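Local coordinates for protein histone-lysine N-methyltransferase family member SUVH9 (Arabidopsis thaliana, PDB 4NJ5) that takes part in gene silencing and, lacking methyltransferase activity, may bind methylated DNA and recruit RNA polymerase V to chromatin in RNA-directed DNA methylation, at residues C312-K317 with H338-A343; Q333-H338 with P440-V445; C388-V393 with A414-A419; G425-S428 with D433-R436. All blocks are in the same frame, centred on the assembly; numbering follows the deposited sequence.

Contact 1 (C312-K317 with H338-A343). With ZN (zinc ion), chain B; ZN (zinc ion), chain D; ZN (zinc ion), chain C.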
# COMPACT_ATOMS: atom_id res chain seq x y z
N CYS A 312 9.09 22.49 -17.48
CA CYS A 312 9.71 23.54 -16.68
C CYS A 312 11.14 23.18 -16.30
O CYS A 312 11.61 22.07 -16.56
CB CYS A 312 8.88 23.85 -15.44
SG CYS A 312 9.25 22.83 -13.99
N LEU A 313 11.83 24.13 -15.68
CA LEU A 313 13.23 23.97 -15.29
C LEU A 313 13.44 22.82 -14.31
O LEU A 313 14.37 22.02 -14.46
CB LEU A 313 13.75 25.28 -14.68
CG LEU A 313 14.81 25.19 -13.58
CD1 LEU A 313 16.17 24.80 -14.14
CD2 LEU A 313 14.90 26.50 -12.80
N CYS A 314 12.56 22.73 -13.31
CA CYS A 314 12.66 21.68 -12.31
C CYS A 314 12.48 20.29 -12.90
O CYS A 314 13.04 19.32 -12.40
CB CYS A 314 11.68 21.94 -11.17
SG CYS A 314 12.17 23.33 -10.13
N GLU A 315 11.70 20.19 -13.97
CA GLU A 315 11.60 18.92 -14.69
C GLU A 315 12.93 18.57 -15.35
O GLU A 315 13.36 17.42 -15.34
CB GLU A 315 10.47 18.95 -15.72
CG GLU A 315 10.39 17.67 -16.54
CD GLU A 315 9.10 17.55 -17.34
OE1 GLU A 315 8.17 16.87 -16.87
OE2 GLU A 315 9.03 18.13 -18.45
N ALA A 316 13.57 19.58 -15.93
CA ALA A 316 14.88 19.41 -16.55
C ALA A 316 15.89 18.95 -15.50
O ALA A 316 16.78 18.14 -15.80
CB ALA A 316 15.34 20.69 -17.20
N LYS A 317 15.77 19.47 -14.28
CA LYS A 317 16.66 19.08 -13.18
C LYS A 317 16.46 17.61 -12.82
O LYS A 317 17.38 16.96 -12.33
CB LYS A 317 16.42 19.97 -11.95
CG LYS A 317 16.64 21.46 -12.18
CD LYS A 317 16.32 22.29 -10.93
CE LYS A 317 17.38 22.12 -9.85
NZ LYS A 317 16.86 22.43 -8.49
N HIS A 338 14.90 16.18 -7.22
CA HIS A 338 14.92 17.62 -6.98
C HIS A 338 13.50 18.15 -6.82
O HIS A 338 12.79 18.34 -7.81
CB HIS A 338 15.62 18.36 -8.12
CG HIS A 338 17.05 17.97 -8.32
ND1 HIS A 338 18.10 18.63 -7.71
CD2 HIS A 338 17.61 16.99 -9.07
CE1 HIS A 338 19.24 18.06 -8.07
NE2 HIS A 338 18.97 17.07 -8.90
N GLU A 339 13.08 18.37 -5.58
CA GLU A 339 11.78 18.98 -5.32
C GLU A 339 11.88 20.49 -5.46
O GLU A 339 12.98 21.05 -5.39
CB GLU A 339 11.26 18.60 -3.93
CG GLU A 339 10.71 17.19 -3.85
CD GLU A 339 10.08 16.86 -2.51
OE1 GLU A 339 9.87 17.79 -1.69
OE2 GLU A 339 9.78 15.67 -2.27
N CYS A 340 10.75 21.15 -5.66
CA CYS A 340 10.74 22.60 -5.71
C CYS A 340 11.04 23.18 -4.33
O CYS A 340 10.67 22.60 -3.32
CB CYS A 340 9.39 23.11 -6.20
SG CYS A 340 8.99 22.55 -7.86
N GLY A 341 11.73 24.31 -4.31
CA GLY A 341 12.06 24.98 -3.07
C GLY A 341 11.60 26.42 -3.04
O GLY A 341 10.72 26.82 -3.82
N SER A 342 12.19 27.21 -2.15
CA SER A 342 11.78 28.60 -1.97
C SER A 342 12.05 29.45 -3.21
O SER A 342 11.39 30.46 -3.43
CB SER A 342 12.47 29.22 -0.74
OG SER A 342 13.88 29.14 -0.84
N ALA A 343 13.02 29.03 -4.02
CA ALA A 343 13.32 29.74 -5.26
C ALA A 343 12.24 29.52 -6.32
O ALA A 343 12.12 30.29 -7.27
CB ALA A 343 14.70 29.36 -5.78
ZN ZN B . 10.26 24.10 -9.11
ZN ZN D . 7.82 23.89 -12.33
ZN ZN C . 6.75 23.13 -8.51
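Cys314 and Cys340 approach to 6.9 Å between their CA atoms, and Lys317 and His338 to 6.6 Å, CA to CA; one side is the short helix 313-317, the other an irregular run beyond His338. No hydrogen bond joins them, and zinc makes the link. Cys314 SG binds one ion at 2.3 Å and Cys340 SG binds it at 2.4 Å, so these two sulfurs sit 4.0 Å apart in its coordination sphere. Cys340 SG also bridges to a second zinc, while Cys312 SG, at the helix N-cap, binds the third and accepts a weak bond from Glu315 N. Cys302, Cys304, Cys308, Cys344, Cys346 and Cys350 complete the triangular cluster of the pre-SET domain. The side chains of Lys317 and His338 cross at about a right angle, with Lys317 O meeting the ring obliquely, 3.3 Å from His338 CD2. A bend in the lysine at chi3 (73°) brings NZ to 4.1 Å from His338 ND1. With an alanine at His338, Lys317 would probably lose the ring beside its carbonyl and methylenes, its chain set freer to turn. His338 belongs to the short strand 337-338, outermost in its four-stranded sheet, and touches Leu475 of the neighbouring parallel strand 469-475.

Contact 2 (Q333-H338 with P440-V445); sequences QKPLIH and PDIPPV
Pro335 meets both Pro440 and Ile442, and its ring provides most of the contact on the 333-338 side. The two proline rings cross at about a right angle, with Pro335 CG 3.8 Å from Pro440 CD. The same CG comes 3.4 Å from the backbone oxygen Pro440 O, a van der Waals approach. At its CB, Pro335 receives the tip of the isoleucine, Ile442 CD1, at 3.6 Å. That methyl also reaches Leu336 CB at 4.0 Å and so touches two consecutive residues. Ile442 CG1 stands between the backbone N and the carbonyl carbon (chi1 64°), which directs this branch at Pro335 while CG2 takes the position beside the backbone N. In the next shell, Pro335 rests on Tyr439 and Pro440 on Ser319. The backbone leading into and out of Pro335 is fixed by polar bonds: Lys334 N to Gln472 OE1, and Ile337 paired with Phe473 and Leu475 of strand 469-475. The contact thus joins the pre-SET part of the chain to a loop of the SET domain near the surface. With no hydrogen bond or charge pair between the segments and 174 Å² buried, it depends on shape and apolar character, and fixed proline rings supply much of its surface.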
# COMPACT_ATOMS: atom_id res chain seq x y z
N GLN A 333 11.69 4.90 -9.42
CA GLN A 333 12.92 5.21 -8.68
C GLN A 333 13.85 6.10 -9.51
O GLN A 333 13.91 5.98 -10.74
CB GLN A 333 13.68 3.92 -8.31
CG GLN A 333 13.02 3.05 -7.24
CD GLN A 333 13.92 1.92 -6.78
OE1 GLN A 333 15.15 2.04 -6.79
NE2 GLN A 333 13.32 0.80 -6.37
N LYS A 334 14.57 7.00 -8.84
CA LYS A 334 15.61 7.82 -9.48
C LYS A 334 16.76 8.03 -8.48
O LYS A 334 16.54 7.96 -7.28
CB LYS A 334 15.05 9.16 -10.01
CG LYS A 334 13.77 9.65 -9.35
CD LYS A 334 12.78 10.19 -10.39
CE LYS A 334 13.43 11.16 -11.37
NZ LYS A 334 13.79 12.46 -10.73
N PRO A 335 17.99 8.26 -8.97
CA PRO A 335 19.11 8.39 -8.03
C PRO A 335 19.04 9.64 -7.16
O PRO A 335 19.64 9.69 -6.09
CB PRO A 335 20.33 8.48 -8.96
CG PRO A 335 19.79 9.02 -10.24
CD PRO A 335 18.40 8.46 -10.37
N LEU A 336 18.30 10.64 -7.63
CA LEU A 336 18.19 11.91 -6.93
C LEU A 336 16.92 12.65 -7.34
O LEU A 336 16.65 12.83 -8.53
CB LEU A 336 19.42 12.78 -7.20
CG LEU A 336 19.50 14.12 -6.48
CD1 LEU A 336 19.55 13.92 -4.97
CD2 LEU A 336 20.71 14.89 -6.96
N ILE A 337 16.14 13.07 -6.35
CA ILE A 337 14.94 13.83 -6.62
C ILE A 337 15.13 15.30 -6.25
O ILE A 337 15.50 15.63 -5.12
CB ILE A 337 13.72 13.27 -5.86
CG1 ILE A 337 13.49 11.80 -6.23
CG2 ILE A 337 12.49 14.11 -6.15
CD1 ILE A 337 12.34 11.15 -5.50
N HIS A 338 14.90 16.18 -7.22
CA HIS A 338 14.92 17.62 -6.98
C HIS A 338 13.50 18.15 -6.82
O HIS A 338 12.79 18.34 -7.81
CB HIS A 338 15.62 18.36 -8.12
CG HIS A 338 17.05 17.97 -8.32
ND1 HIS A 338 18.10 18.63 -7.71
CD2 HIS A 338 17.61 16.99 -9.07
CE1 HIS A 338 19.24 18.06 -8.07
NE2 HIS A 338 18.97 17.07 -8.90
N PRO A 440 20.01 8.76 -14.42
CA PRO A 440 21.38 9.23 -14.67
C PRO A 440 22.44 8.63 -13.75
O PRO A 440 22.19 8.38 -12.57
CB PRO A 440 21.27 10.75 -14.43
CG PRO A 440 20.10 10.91 -13.52
CD PRO A 440 19.13 9.82 -13.89
N ASP A 441 23.62 8.38 -14.32
CA ASP A 441 24.75 7.90 -13.53
C ASP A 441 25.37 9.08 -12.79
O ASP A 441 26.03 9.93 -13.39
CB ASP A 441 25.80 7.25 -14.44
CG ASP A 441 26.84 6.46 -13.66
OD1 ASP A 441 27.74 7.08 -13.06
OD2 ASP A 441 26.76 5.21 -13.66
N ILE A 442 25.15 9.13 -11.48
CA ILE A 442 25.70 10.19 -10.65
C ILE A 442 26.59 9.59 -9.57
O ILE A 442 26.50 8.40 -9.28
CB ILE A 442 24.58 11.02 -9.97
CG1 ILE A 442 23.78 10.16 -9.01
CG2 ILE A 442 23.67 11.66 -11.02
CD1 ILE A 442 22.79 10.94 -8.18
N PRO A 443 27.48 10.41 -8.97
CA PRO A 443 28.28 9.89 -7.86
C PRO A 443 27.37 9.42 -6.72
O PRO A 443 26.36 10.07 -6.44
CB PRO A 443 29.09 11.10 -7.41
CG PRO A 443 29.18 11.96 -8.62
CD PRO A 443 27.86 11.79 -9.32
N PRO A 444 27.73 8.30 -6.08
CA PRO A 444 26.91 7.80 -4.98
C PRO A 444 27.04 8.70 -3.76
O PRO A 444 28.06 9.38 -3.60
CB PRO A 444 27.51 6.43 -4.69
CG PRO A 444 28.93 6.54 -5.13
CD PRO A 444 28.91 7.46 -6.32
N VAL A 445 26.00 8.73 -2.94
CA VAL A 445 26.05 9.39 -1.65
C VAL A 445 27.12 8.70 -0.79
O VAL A 445 27.24 7.48 -0.84
CB VAL A 445 24.67 9.33 -0.97
CG1 VAL A 445 24.77 9.50 0.53
CG2 VAL A 445 23.73 10.36 -1.59

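Contact 3 (C388-V393 with A414-A419)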
# COMPACT_ATOMS: atom_id res chain seq x y z
N CYS A 388 7.82 8.88 5.32
CA CYS A 388 8.51 9.81 6.19
C CYS A 388 9.97 9.88 5.78
O CYS A 388 10.45 9.06 4.99
CB CYS A 388 8.44 9.34 7.63
SG CYS A 388 9.28 7.76 7.89
N GLU A 389 10.68 10.86 6.34
CA GLU A 389 12.12 10.97 6.16
C GLU A 389 12.80 9.96 7.07
O GLU A 389 12.22 9.52 8.07
CB GLU A 389 12.57 12.40 6.52
CG GLU A 389 14.03 12.71 6.26
CD GLU A 389 14.38 14.18 6.47
OE1 GLU A 389 13.44 15.00 6.58
OE2 GLU A 389 15.58 14.52 6.54
N TYR A 390 14.01 9.56 6.71
CA TYR A 390 14.88 8.81 7.62
C TYR A 390 15.81 9.83 8.29
O TYR A 390 16.85 10.18 7.72
CB TYR A 390 15.68 7.74 6.88
CG TYR A 390 16.56 6.91 7.79
CD1 TYR A 390 17.86 7.29 8.07
CD2 TYR A 390 16.07 5.74 8.37
CE1 TYR A 390 18.66 6.54 8.91
CE2 TYR A 390 16.86 4.98 9.21
CZ TYR A 390 18.16 5.39 9.48
OH TYR A 390 18.95 4.63 10.32
N ALA A 391 15.44 10.30 9.47
CA ALA A 391 16.12 11.44 10.09
C ALA A 391 17.18 11.08 11.14
O ALA A 391 16.90 10.38 12.12
CB ALA A 391 15.10 12.42 10.67
N GLY A 392 18.39 11.58 10.94
CA GLY A 392 19.48 11.40 11.88
C GLY A 392 20.41 12.59 11.84
O GLY A 392 20.07 13.63 11.26
N VAL A 393 21.58 12.46 12.45
CA VAL A 393 22.57 13.53 12.43
C VAL A 393 23.62 13.24 11.36
O VAL A 393 24.37 12.28 11.48
CB VAL A 393 23.24 13.70 13.81
CG1 VAL A 393 24.28 14.81 13.77
CG2 VAL A 393 22.19 13.98 14.88
N ALA A 414 23.87 5.18 1.68
CA ALA A 414 24.27 4.63 0.39
C ALA A 414 24.07 3.12 0.32
O ALA A 414 23.93 2.56 -0.77
CB ALA A 414 25.72 4.98 0.09
N ARG A 415 24.06 2.47 1.48
CA ARG A 415 23.99 1.01 1.53
C ARG A 415 22.56 0.47 1.50
O ARG A 415 22.35 -0.73 1.34
CB ARG A 415 24.74 0.48 2.74
CG ARG A 415 26.12 1.08 2.90
CD ARG A 415 27.06 0.17 3.67
NE ARG A 415 28.33 0.84 3.95
CZ ARG A 415 29.02 0.68 5.08
NH1 ARG A 415 28.58 -0.14 6.02
NH2 ARG A 415 30.16 1.33 5.25
N PHE A 416 21.57 1.35 1.68
CA PHE A 416 20.18 0.95 1.53
C PHE A 416 19.97 0.38 0.13
O PHE A 416 20.52 0.89 -0.85
CB PHE A 416 19.23 2.14 1.75
CG PHE A 416 19.02 2.50 3.20
CD1 PHE A 416 18.46 1.59 4.08
CD2 PHE A 416 19.34 3.77 3.67
CE1 PHE A 416 18.25 1.92 5.41
CE2 PHE A 416 19.13 4.11 5.00
CZ PHE A 416 18.59 3.19 5.87
N SER A 417 19.18 -0.68 0.03
CA SER A 417 18.89 -1.27 -1.27
C SER A 417 17.41 -1.23 -1.59
O SER A 417 16.58 -1.68 -0.80
CB SER A 417 19.40 -2.71 -1.33
OG SER A 417 19.13 -3.28 -2.61
N SER A 418 17.09 -0.68 -2.75
CA SER A 418 15.71 -0.65 -3.21
C SER A 418 15.59 -1.49 -4.48
O SER A 418 14.60 -1.39 -5.21
CB SER A 418 15.29 0.79 -3.49
OG SER A 418 15.36 1.58 -2.32
N ALA A 419 16.60 -2.31 -4.73
CA ALA A 419 16.73 -3.02 -6.00
C ALA A 419 15.61 -4.02 -6.24
O ALA A 419 15.33 -4.39 -7.38
CB ALA A 419 18.09 -3.70 -6.10
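Beside Tyr390, whose ring meets Phe416 across the contact, the carboxylate oxygen Glu389 OE2 is gripped by two groups: a salt bridge to Arg485 NH2 and a hydrogen bond from Thr285 N. Asn456 grips the backbone on both sides of Tyr390, donating through ND2 to Glu389 O and accepting through OD1 from Ala391 N. The contact itself is an edge-to-face (T-shaped) aromatic pair. Phe416 turns its edge to the face of Tyr390, the ring centroids 5.5 Å apart and the planes inclined at 73°. The leading atom is Phe416 CZ, which stands 4.1 Å above the tyrosine plane, displaced toward the rim, and is 4.2 Å from Tyr390 CE2. The CA atoms of Tyr390 and Phe416 are 11.3 Å apart, which shows that the rings alone span the gap. With CG anti to the backbone N (chi1 -178°), the tyrosine ring extends from its own backbone toward Phe416. Only 71 Å² is buried between the segments, and both rings have further neighbours: Tyr390 touches Val411 and, from strand 485-490, Val486, while Phe416 meets the ring of Tyr504 and packs on Val471 of strand 469-475. The pair therefore links the chain at Tyr390, next to strand 386-389 at the border of its four-stranded SET-domain sheet, to the loop that follows helix 397-405.

Contact 4 (G425-S428 with D433-R436)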
# COMPACT_ATOMS: atom_id res chain seq x y z
N GLY A 425 7.04 1.23 -12.07
CA GLY A 425 6.89 2.18 -13.16
C GLY A 425 7.15 1.58 -14.54
O GLY A 425 6.92 2.23 -15.56
N ASP A 426 7.63 0.34 -14.57
CA ASP A 426 7.89 -0.36 -15.83
C ASP A 426 6.58 -0.81 -16.46
O ASP A 426 5.80 -1.53 -15.85
CB ASP A 426 8.83 -1.56 -15.60
CG ASP A 426 9.33 -2.17 -16.91
OD1 ASP A 426 8.55 -2.31 -17.86
OD2 ASP A 426 10.53 -2.53 -16.97
N LEU A 427 6.36 -0.39 -17.70
CA LEU A 427 5.14 -0.72 -18.43
C LEU A 427 5.46 -1.53 -19.68
O LEU A 427 4.63 -1.64 -20.58
CB LEU A 427 4.41 0.56 -18.84
CG LEU A 427 4.08 1.53 -17.71
CD1 LEU A 427 3.57 2.83 -18.28
CD2 LEU A 427 3.06 0.90 -16.79
N SER A 428 6.67 -2.07 -19.74
CA SER A 428 7.14 -2.76 -20.94
C SER A 428 6.38 -4.06 -21.23
O SER A 428 6.44 -4.57 -22.35
CB SER A 428 8.64 -3.02 -20.87
OG SER A 428 8.92 -4.10 -19.99
N ASP A 433 6.12 -0.25 -26.90
CA ASP A 433 6.96 0.89 -27.27
C ASP A 433 7.50 1.65 -26.06
O ASP A 433 8.15 2.68 -26.22
CB ASP A 433 6.19 1.84 -28.18
CG ASP A 433 4.87 2.29 -27.58
OD1 ASP A 433 4.29 1.53 -26.78
OD2 ASP A 433 4.42 3.41 -27.90
N PHE A 434 7.24 1.14 -24.86
CA PHE A 434 7.67 1.80 -23.63
C PHE A 434 9.19 1.83 -23.47
O PHE A 434 9.85 0.80 -23.57
CB PHE A 434 7.03 1.15 -22.41
CG PHE A 434 7.65 1.56 -21.09
CD1 PHE A 434 7.32 2.77 -20.50
CD2 PHE A 434 8.55 0.73 -20.45
CE1 PHE A 434 7.89 3.14 -19.30
CE2 PHE A 434 9.12 1.10 -19.25
CZ PHE A 434 8.79 2.31 -18.67
N GLU A 435 9.72 3.02 -23.21
CA GLU A 435 11.12 3.19 -22.87
C GLU A 435 11.22 3.82 -21.50
O GLU A 435 10.53 4.80 -21.21
CB GLU A 435 11.83 4.06 -23.92
CG GLU A 435 12.92 4.97 -23.34
CD GLU A 435 13.66 5.75 -24.42
OE1 GLU A 435 13.74 5.27 -25.57
OE2 GLU A 435 14.17 6.85 -24.11
N ARG A 436 12.06 3.27 -20.63
CA ARG A 436 12.23 3.85 -19.31
C ARG A 436 12.97 5.18 -19.40
O ARG A 436 14.02 5.27 -20.03
CB ARG A 436 12.99 2.91 -18.37
CG ARG A 436 12.83 3.29 -16.90
CD ARG A 436 13.88 2.63 -16.02
NE ARG A 436 13.57 2.82 -14.60
CZ ARG A 436 13.85 3.92 -13.92
NH1 ARG A 436 14.46 4.94 -14.51
NH2 ARG A 436 13.53 4.01 -12.63
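Phe434, Leu427 and Ser428 contribute most of the buried surface here: the phenylalanine ring packs against an Asx turn that runs from Asp426 to Ser428. Leu427 lies over one face. Its CB is 4.2 Å from the centroid of the Phe434 ring and 18° off the ring normal, a CH-pi contact, and over the same face Leu427 N stands 3.5 Å above the plane, offset toward the rim. The opposite face is met near its rim by Arg436 N, 3.8 Å above the plane, so a backbone nitrogen lies over the rim on each face, that of Arg436 coming from the ring's own segment. Ser428 N approaches obliquely, 3.4 Å from Phe434 CD2. Farther out along the ring, Gly425 O comes 3.6 Å from Phe434 CZ, and Asp426 OD1 lies 3.7 Å from Phe434 CE2. Phe434 arrives there with CG anti to the backbone N (chi1 167°), which swings the ring across the turn. An alanine at this position is likely to open a gap beneath Leu427 CB and leave the turn without the surface that joins it to 433-436. Around the pair, Leu427 touches Ser25 and Phe29 of helix 8-35, while Phe434 rests on Arg332, so this SET-domain loop lies between the long amino-terminal helix and the pre-SET chain. Asp426 OD1 closes the turn by accepting from Ser428 N at 2.7 Å, nearly along its C-O axis, and takes a second bond from Ser428 OG at 2.8 Å, on the syn side.

Overall arrangement
Contact 2 occupies the middle of the set. It shares His338 with contact 1, their centres about 15 Å apart, and the side chain of its Leu336 is about 14 Å from a zinc ion. Gln333 carries the other two links: Gln333 NE2 is 2.8 Å from Ser418 O of contact 3, and Gln333 O is 2.8 Å from Arg436 NH2 of contact 4, both probable hydrogen bonds. Contacts 3 and 4 do not touch, their centres about 26 Å apart. Contact 1 alone holds metal ligands; contact 2 joins pre-SET to SET, and contacts 3 and 4 lie wholly within the SET domain. Segment 333-338 thus runs through His338 into the segment bearing the zinc ligand Cys340.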